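Local coordinates for major capsid protein (Faustovirus, PDB 5J7O) that forms trimers of double jelly-roll subunits that probably serve as the main building block of the capsid shell of a large double-stranded DNA virus, at residues B[177-182]-B[282-287]; B[327-332]-B[381-386]; B[110-115]-B[385-390]. All coordinates share one frame; numbering follows the deposited sequence.

Contact 1: B[177-182]-B[282-287]; sequences YCEYPG and GAQTPK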
loop_
_atom_site.group_PDB
_atom_site.type_symbol
_atom_site.label_atom_id
_atom_site.label_comp_id
_atom_site.label_asym_id
_atom_site.label_seq_id
_atom_site.Cartn_x
_atom_site.Cartn_y
_atom_site.Cartn_z
ATOM N N TYR B 177 8.437 18.846 11.769
ATOM C CA TYR B 177 7.562 19.592 10.879
ATOM C C TYR B 177 6.139 19.052 10.962
ATOM O O TYR B 177 5.913 17.874 11.254
ATOM C CB TYR B 177 8.064 19.529 9.433
ATOM C CG TYR B 177 9.170 20.515 9.138
ATOM C CD1 TYR B 177 10.505 20.164 9.307
ATOM C CD2 TYR B 177 8.881 21.802 8.707
ATOM C CE1 TYR B 177 11.522 21.070 9.047
ATOM C CE2 TYR B 177 9.889 22.714 8.444
ATOM C CZ TYR B 177 11.206 22.342 8.615
ATOM O OH TYR B 177 12.208 23.249 8.354
ATOM N N CYS B 178 5.176 19.933 10.713
ATOM C CA CYS B 178 3.800 19.484 10.587
ATOM C C CYS B 178 3.669 18.564 9.376
ATOM O O CYS B 178 4.516 18.549 8.479
ATOM C CB CYS B 178 2.860 20.675 10.455
ATOM S SG CYS B 178 2.981 21.547 8.879
ATOM N N GLU B 179 2.614 17.755 9.377
ATOM C CA GLU B 179 2.376 16.873 8.244
ATOM C C GLU B 179 2.032 17.695 7.011
ATOM O O GLU B 179 1.303 18.690 7.089
ATOM C CB GLU B 179 1.263 15.877 8.556
ATOM C CG GLU B 179 1.702 14.753 9.477
ATOM C CD GLU B 179 0.705 13.616 9.529
ATOM O OE1 GLU B 179 -0.507 13.883 9.397
ATOM O OE2 GLU B 179 1.136 12.455 9.694
ATOM N N TYR B 180 2.587 17.282 5.877
ATOM C CA TYR B 180 2.437 17.985 4.609
ATOM C C TYR B 180 2.820 19.462 4.732
ATOM O O TYR B 180 1.994 20.348 4.495
ATOM C CB TYR B 180 1.020 17.830 4.078
ATOM C CG TYR B 180 0.635 16.376 3.936
ATOM C CD1 TYR B 180 1.112 15.619 2.877
ATOM C CD2 TYR B 180 -0.177 15.752 4.875
ATOM C CE1 TYR B 180 0.779 14.288 2.741
ATOM C CE2 TYR B 180 -0.516 14.418 4.747
ATOM C CZ TYR B 180 -0.035 13.691 3.678
ATOM O OH TYR B 180 -0.365 12.364 3.541
ATOM N N PRO B 181 4.076 19.760 5.095
ATOM C CA PRO B 181 4.458 21.167 5.292
ATOM C C PRO B 181 4.320 22.000 4.034
ATOM O O PRO B 181 3.963 23.181 4.114
ATOM C CB PRO B 181 5.922 21.077 5.754
ATOM C CG PRO B 181 6.159 19.631 6.094
ATOM C CD PRO B 181 5.222 18.849 5.239
ATOM N N GLY B 182 4.587 21.411 2.869
ATOM C CA GLY B 182 4.462 22.163 1.635
ATOM C C GLY B 182 3.036 22.575 1.343
ATOM O O GLY B 182 2.800 23.544 0.620
ATOM N N GLY B 282 11.941 11.242 8.764
ATOM C CA GLY B 282 12.024 12.444 7.964
ATOM C C GLY B 282 11.582 13.703 8.679
ATOM O O GLY B 282 11.827 13.869 9.878
ATOM N N ALA B 283 10.913 14.595 7.945
ATOM C CA ALA B 283 10.592 15.915 8.477
ATOM C C ALA B 283 9.583 15.855 9.618
ATOM O O ALA B 283 9.574 16.743 10.478
ATOM C CB ALA B 283 10.069 16.817 7.361
ATOM N N GLN B 284 8.730 14.831 9.651
ATOM C CA GLN B 284 7.717 14.731 10.694
ATOM C C GLN B 284 8.199 13.990 11.933
ATOM O O GLN B 284 7.557 14.092 12.985
ATOM C CB GLN B 284 6.457 14.046 10.152
ATOM C CG GLN B 284 5.585 14.942 9.283
ATOM C CD GLN B 284 6.191 15.217 7.920
ATOM O OE1 GLN B 284 6.770 14.328 7.295
ATOM N NE2 GLN B 284 6.062 16.452 7.453
ATOM N N THR B 285 9.300 13.256 11.839
ATOM C CA THR B 285 9.834 12.544 12.996
ATOM C C THR B 285 10.682 13.490 13.841
ATOM O O THR B 285 11.578 14.151 13.305
ATOM C CB THR B 285 10.665 11.342 12.551
ATOM O OG1 THR B 285 9.809 10.359 11.957
ATOM C CG2 THR B 285 11.391 10.721 13.733
ATOM N N PRO B 286 10.429 13.586 15.146
ATOM C CA PRO B 286 11.177 14.540 15.978
ATOM C C PRO B 286 12.657 14.190 16.035
ATOM O O PRO B 286 13.033 13.040 16.269
ATOM C CB PRO B 286 10.513 14.406 17.355
ATOM C CG PRO B 286 9.183 13.769 17.090
ATOM C CD PRO B 286 9.396 12.871 15.913
ATOM N N LYS B 287 13.499 15.201 15.822
ATOM C CA LYS B 287 14.944 15.020 15.805
ATOM C C LYS B 287 15.611 16.157 16.563
ATOM O O LYS B 287 15.065 17.258 16.670
ATOM C CB LYS B 287 15.494 14.973 14.373
ATOM C CG LYS B 287 14.926 13.862 13.512
ATOM C CD LYS B 287 15.525 13.898 12.116
ATOM C CE LYS B 287 14.989 12.768 11.256
ATOM N NZ LYS B 287 15.645 12.732 9.919
#
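The amide N of Tyr177 binds the carbonyl O of Ala283 at 2.7 Å, with an N-H...O angle of 165°. The same oxygen lies in the plane of the Tyr177 ring, at its edge, and is 3.3 Å from Tyr177 CB. Beside it, Ala283 CB packs against the ring atom CD1 of Tyr177 at 3.9 Å. The phenol end of the tyrosine goes on to another partner, its OH bonding to Gln387.

Gln284 makes the second bond. Its chain bends at chi2 (73°), turning CD out of line, and NE2 donates to Cys178 O at 2.8 Å. The acceptor lies close to the amide plane of Gln284, whereas NE2 stands 39° out of the plane of the Cys178 carbonyl. Pro181 meets this amide tip to tip, its CD 3.4 Å from Gln284 NE2, while Glu179 crosses the glutamine at about a right angle, the two CG atoms 3.9 Å apart. Gln284 OE1 accepts from the backbone N of Glu229, so both ends of the buried amide are engaged; the carboxylate of Glu179 turns instead to His469.

The contact joins the end of strand 170-177 and the start of helix 181-185, with Tyr180 at its N-cap, to the loop between strands 273-280 and 293-298; Leu293 packs on both Tyr177 and Ala283.

Contact 2: B[327-332]-B[381-386]; sequences EQQSNI and SSIDGT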
loop_
_atom_site.group_PDB
_atom_site.type_symbol
_atom_site.label_atom_id
_atom_site.label_comp_id
_atom_site.label_asym_id
_atom_site.label_seq_id
_atom_site.Cartn_x
_atom_site.Cartn_y
_atom_site.Cartn_z
ATOM N N GLU B 327 2.885 30.940 5.424
ATOM C CA GLU B 327 2.383 30.727 6.772
ATOM C C GLU B 327 3.425 31.148 7.812
ATOM O O GLU B 327 4.627 31.210 7.539
ATOM C CB GLU B 327 2.004 29.254 6.955
ATOM C CG GLU B 327 1.389 28.894 8.297
ATOM C CD GLU B 327 0.073 29.598 8.548
ATOM O OE1 GLU B 327 -0.909 29.300 7.835
ATOM O OE2 GLU B 327 0.020 30.455 9.455
ATOM N N GLN B 328 2.940 31.457 9.014
ATOM C CA GLN B 328 3.829 31.722 10.136
ATOM C C GLN B 328 4.643 30.476 10.469
ATOM O O GLN B 328 4.214 29.344 10.227
ATOM C CB GLN B 328 3.025 32.164 11.361
ATOM C CG GLN B 328 1.938 33.184 11.065
ATOM C CD GLN B 328 1.141 33.558 12.301
ATOM O OE1 GLN B 328 1.706 33.811 13.364
ATOM N NE2 GLN B 328 -0.180 33.588 12.166
ATOM N N GLN B 329 5.834 30.692 11.036
ATOM C CA GLN B 329 6.708 29.569 11.361
ATOM C C GLN B 329 6.083 28.667 12.417
ATOM O O GLN B 329 6.247 27.443 12.375
ATOM C CB GLN B 329 8.069 30.076 11.838
ATOM C CG GLN B 329 9.090 28.966 12.057
ATOM C CD GLN B 329 10.195 29.359 13.018
ATOM O OE1 GLN B 329 9.987 30.167 13.925
ATOM N NE2 GLN B 329 11.378 28.788 12.825
ATOM N N SER B 330 5.356 29.256 13.369
ATOM C CA SER B 330 4.791 28.500 14.481
ATOM C C SER B 330 3.709 27.516 14.051
ATOM O O SER B 330 3.298 26.686 14.869
ATOM C CB SER B 330 4.234 29.462 15.531
ATOM O OG SER B 330 3.514 30.521 14.924
ATOM N N ASN B 331 3.236 27.585 12.808
ATOM C CA ASN B 331 2.280 26.618 12.284
ATOM C C ASN B 331 2.931 25.568 11.395
ATOM O O ASN B 331 2.238 24.667 10.914
ATOM C CB ASN B 331 1.172 27.335 11.504
ATOM C CG ASN B 331 0.230 28.106 12.404
ATOM O OD1 ASN B 331 0.002 27.726 13.553
ATOM N ND2 ASN B 331 -0.328 29.193 11.885
ATOM N N ILE B 332 4.239 25.659 11.169
ATOM C CA ILE B 332 4.954 24.743 10.295
ATOM C C ILE B 332 5.941 23.879 11.071
ATOM O O ILE B 332 6.043 22.674 10.824
ATOM C CB ILE B 332 5.670 25.520 9.168
ATOM C CG1 ILE B 332 4.657 26.308 8.336
ATOM C CG2 ILE B 332 6.481 24.577 8.291
ATOM C CD1 ILE B 332 3.587 25.449 7.704
ATOM N N SER B 381 12.579 25.283 26.128
ATOM C CA SER B 381 13.219 24.845 24.891
ATOM C C SER B 381 12.199 24.987 23.769
ATOM O O SER B 381 11.209 24.247 23.730
ATOM C CB SER B 381 13.725 23.409 25.010
ATOM O OG SER B 381 14.443 23.022 23.851
ATOM N N SER B 382 12.434 25.935 22.867
ATOM C CA SER B 382 11.464 26.308 21.846
ATOM C C SER B 382 12.138 26.341 20.479
ATOM O O SER B 382 13.353 26.166 20.353
ATOM C CB SER B 382 10.822 27.663 22.170
ATOM O OG SER B 382 11.809 28.668 22.314
ATOM N N ILE B 383 11.327 26.578 19.443
ATOM C CA ILE B 383 11.844 26.588 18.079
ATOM C C ILE B 383 12.666 27.850 17.834
ATOM O O ILE B 383 12.511 28.878 18.505
ATOM C CB ILE B 383 10.702 26.464 17.058
ATOM C CG1 ILE B 383 9.771 27.676 17.143
ATOM C CG2 ILE B 383 9.924 25.176 17.282
ATOM C CD1 ILE B 383 8.616 27.631 16.162
ATOM N N ASP B 384 13.558 27.766 16.847
ATOM C CA ASP B 384 14.418 28.887 16.482
ATOM C C ASP B 384 13.636 29.831 15.576
ATOM O O ASP B 384 13.395 29.522 14.404
ATOM C CB ASP B 384 15.685 28.384 15.794
ATOM C CG ASP B 384 16.747 29.463 15.658
ATOM O OD1 ASP B 384 16.437 30.651 15.887
ATOM O OD2 ASP B 384 17.898 29.122 15.312
ATOM N N GLY B 385 13.247 30.986 16.115
ATOM C CA GLY B 385 12.491 31.964 15.354
ATOM C C GLY B 385 13.280 32.675 14.274
ATOM O O GLY B 385 12.681 33.407 13.479
ATOM N N THR B 386 14.597 32.486 14.229
ATOM C CA THR B 386 15.434 33.070 13.192
ATOM C C THR B 386 15.719 32.098 12.055
ATOM O O THR B 386 16.594 32.372 11.227
ATOM C CB THR B 386 16.754 33.572 13.784
ATOM O OG1 THR B 386 17.443 32.487 14.420
ATOM C CG2 THR B 386 16.501 34.676 14.801
#
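Ile383 meets Gln329 tip to tip. Its CG1 occupies the crowded position between the backbone N and the carbonyl carbon (chi1 64°), and with chi2 anti, CD1 extends to within 3.6 Å of Gln329 OE1. The same methyl lies 4.3 Å from Ser330 CA, so it touches the glutamine amide and, more loosely, the backbone of the short 3-10 turn 329-331.

Asp384 provides the polar bond with its backbone, not its carboxylate. Its O accepts from Gln329 NE2 at 2.7 Å in a nearly straight bond (175°). The acceptor is almost in the plane of the Gln329 amide, but the donor stands 36° above the plane of the Asp384 carbonyl. Gln329 gets there with an extended chain, and its NE2 has a further acceptor in Gln387 OE1, so two bonds fix the rotation of the amide.

At Gly385, CA lies 3.4 Å from Gln329 OE1, which places the amide against bare backbone. Thr386 then folds back on Asp384: its OG1 donates to Asp384 OD1 at 2.6 Å and its N to the same oxygen at 3.1 Å, both from one face of the carboxylate.

The N-H bond from Thr386 makes residues 384-386 an Asx turn, in the surface loop that carries the chain from strand 364-375 to strand 389-401 of another sheet of the double jelly-roll; one glutamine ties this loop to the one between strands 320-326 and 333-336.

Contact 3: B[110-115]-B[385-390]; sequences AATSAS and GTQAVQ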
loop_
_atom_site.group_PDB
_atom_site.type_symbol
_atom_site.label_atom_id
_atom_site.label_comp_id
_atom_site.label_asym_id
_atom_site.label_seq_id
_atom_site.Cartn_x
_atom_site.Cartn_y
_atom_site.Cartn_z
ATOM N N ALA B 110 16.118 26.319 6.330
ATOM C CA ALA B 110 17.403 26.008 6.943
ATOM C C ALA B 110 17.264 24.911 7.990
ATOM O O ALA B 110 16.231 24.778 8.654
ATOM C CB ALA B 110 18.002 27.263 7.579
ATOM N N ALA B 111 18.320 24.108 8.122
ATOM C CA ALA B 111 18.394 23.144 9.210
ATOM C C ALA B 111 18.247 23.866 10.541
ATOM O O ALA B 111 18.767 24.970 10.728
ATOM C CB ALA B 111 19.717 22.380 9.159
ATOM N N THR B 112 17.519 23.249 11.467
ATOM C CA THR B 112 17.074 23.975 12.646
ATOM C C THR B 112 16.992 23.032 13.838
ATOM O O THR B 112 16.853 21.815 13.688
ATOM C CB THR B 112 15.721 24.650 12.385
ATOM O OG1 THR B 112 15.408 25.548 13.456
ATOM C CG2 THR B 112 14.622 23.610 12.255
ATOM N N SER B 113 17.091 23.617 15.029
ATOM C CA SER B 113 17.023 22.866 16.273
ATOM C C SER B 113 16.419 23.756 17.350
ATOM O O SER B 113 16.318 24.976 17.193
ATOM C CB SER B 113 18.405 22.357 16.699
ATOM O OG SER B 113 19.256 23.430 17.064
ATOM N N ALA B 114 16.023 23.130 18.453
ATOM C CA ALA B 114 15.425 23.860 19.557
ATOM C C ALA B 114 16.502 24.489 20.436
ATOM O O ALA B 114 17.675 24.108 20.399
ATOM C CB ALA B 114 14.536 22.939 20.392
ATOM N N SER B 115 16.087 25.468 21.234
ATOM C CA SER B 115 17.009 26.131 22.143
ATOM C C SER B 115 17.192 25.304 23.412
ATOM O O SER B 115 16.405 24.407 23.722
ATOM C CB SER B 115 16.513 27.535 22.494
ATOM O OG SER B 115 15.330 27.484 23.273
ATOM N N GLY B 385 13.247 30.986 16.115
ATOM C CA GLY B 385 12.491 31.964 15.354
ATOM C C GLY B 385 13.280 32.675 14.274
ATOM O O GLY B 385 12.681 33.407 13.479
ATOM N N THR B 386 14.597 32.486 14.229
ATOM C CA THR B 386 15.434 33.070 13.192
ATOM C C THR B 386 15.719 32.098 12.055
ATOM O O THR B 386 16.594 32.372 11.227
ATOM C CB THR B 386 16.754 33.572 13.784
ATOM O OG1 THR B 386 17.443 32.487 14.420
ATOM C CG2 THR B 386 16.501 34.676 14.801
ATOM N N GLN B 387 15.010 30.970 12.001
ATOM C CA GLN B 387 15.203 30.014 10.918
ATOM C C GLN B 387 14.872 30.669 9.585
ATOM O O GLN B 387 13.757 31.159 9.382
ATOM C CB GLN B 387 14.334 28.778 11.134
ATOM C CG GLN B 387 14.581 27.683 10.109
ATOM C CD GLN B 387 13.384 26.777 9.918
ATOM O OE1 GLN B 387 12.264 27.121 10.299
ATOM N NE2 GLN B 387 13.611 25.613 9.322
ATOM N N ALA B 388 15.840 30.673 8.679
ATOM C CA ALA B 388 15.723 31.415 7.435
ATOM C C ALA B 388 15.114 30.562 6.331
ATOM O O ALA B 388 15.298 29.342 6.283
ATOM C CB ALA B 388 17.092 31.931 6.988
ATOM N N VAL B 389 14.369 31.223 5.447
ATOM C CA VAL B 389 13.994 30.648 4.158
ATOM C C VAL B 389 15.174 30.898 3.224
ATOM O O VAL B 389 15.357 32.005 2.717
ATOM C CB VAL B 389 12.696 31.250 3.612
ATOM C CG1 VAL B 389 12.424 30.736 2.205
ATOM C CG2 VAL B 389 11.530 30.927 4.535
ATOM N N GLN B 390 15.993 29.869 3.012
ATOM C CA GLN B 390 17.266 30.054 2.328
ATOM C C GLN B 390 17.116 30.263 0.828
ATOM O O GLN B 390 18.000 30.871 0.215
ATOM C CB GLN B 390 18.179 28.858 2.602
ATOM C CG GLN B 390 18.484 28.664 4.079
ATOM C CD GLN B 390 19.467 27.543 4.335
ATOM O OE1 GLN B 390 19.220 26.390 3.982
ATOM N NE2 GLN B 390 20.596 27.878 4.952
#
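Two glutamine amides, those of Gln387 and Gln390, flank Ala110 and use their flat groups differently. Ala110 lies over one face of the Gln390 amide: its CB stands above CD at 3.6 Å, and its CA is above OE1 at 3.5 Å. This is van der Waals contact; OE1 of Gln390 has its polar partner elsewhere, in Gln292 NE2.

The Gln387 amide is covered on one face by Thr112, whose CG2 is 3.7 Å from NE2 and whose CB is 4.0 Å from CD; the two side chains cross at about a right angle. At the edge, NE2 donates to Ala110 O at 2.8 Å, the bond nearly straight (173°) and lying in the planes of both the carbonyl and the amide. With CG anti to the backbone N (chi1 -175°) and the chain extended beyond it, Gln387 carries its amide past Thr112 to Ala110 O. Tyr85 OH bonds to OE1 of this buried amide, which, with Tyr177 and Gln329 also engaged, has two partners at each polar atom.

Ala110 directly follows strand 99-109, which pairs antiparallel with strand 389-401 in a sheet of the double jelly-roll; backbone bonds between Gln390 and Gln108 belong to that pairing. The bond from Ala110 N to Ala388 O, 3.1 Å long, carries the backbone link to the residue just before strand 389-401, with the donor nearly along the C=O axis (173°). Beyond it the chains diverge. Backbone bonding to Gln290 takes over at Thr112, and Leu333 of strand 333-336 packs on Thr112 as well as on Gln387.

Contact 1 is buried and its loop 282-287 also touches the second subunit, whereas contact 2 lies at the surface and contact 3 is partly buried; neither of these two is touched by another chain of the assembly. Contacts 2 and 3 share Gly385 and Thr386 and so hold the same loop on two fronts, and backbone bonding of Ser115 with Ser382 ties segment 110-115 to 381-386 as well. Backbone bonding between Cys178 and Ile332 links contact 1 to contact 2. In all three a glutamine amide donates to a backbone carbonyl, but buried contact 1 and partly buried contact 3 add a backbone-to-backbone bond, while surface contact 2 relies on its single side-chain bond and an isoleucine methyl.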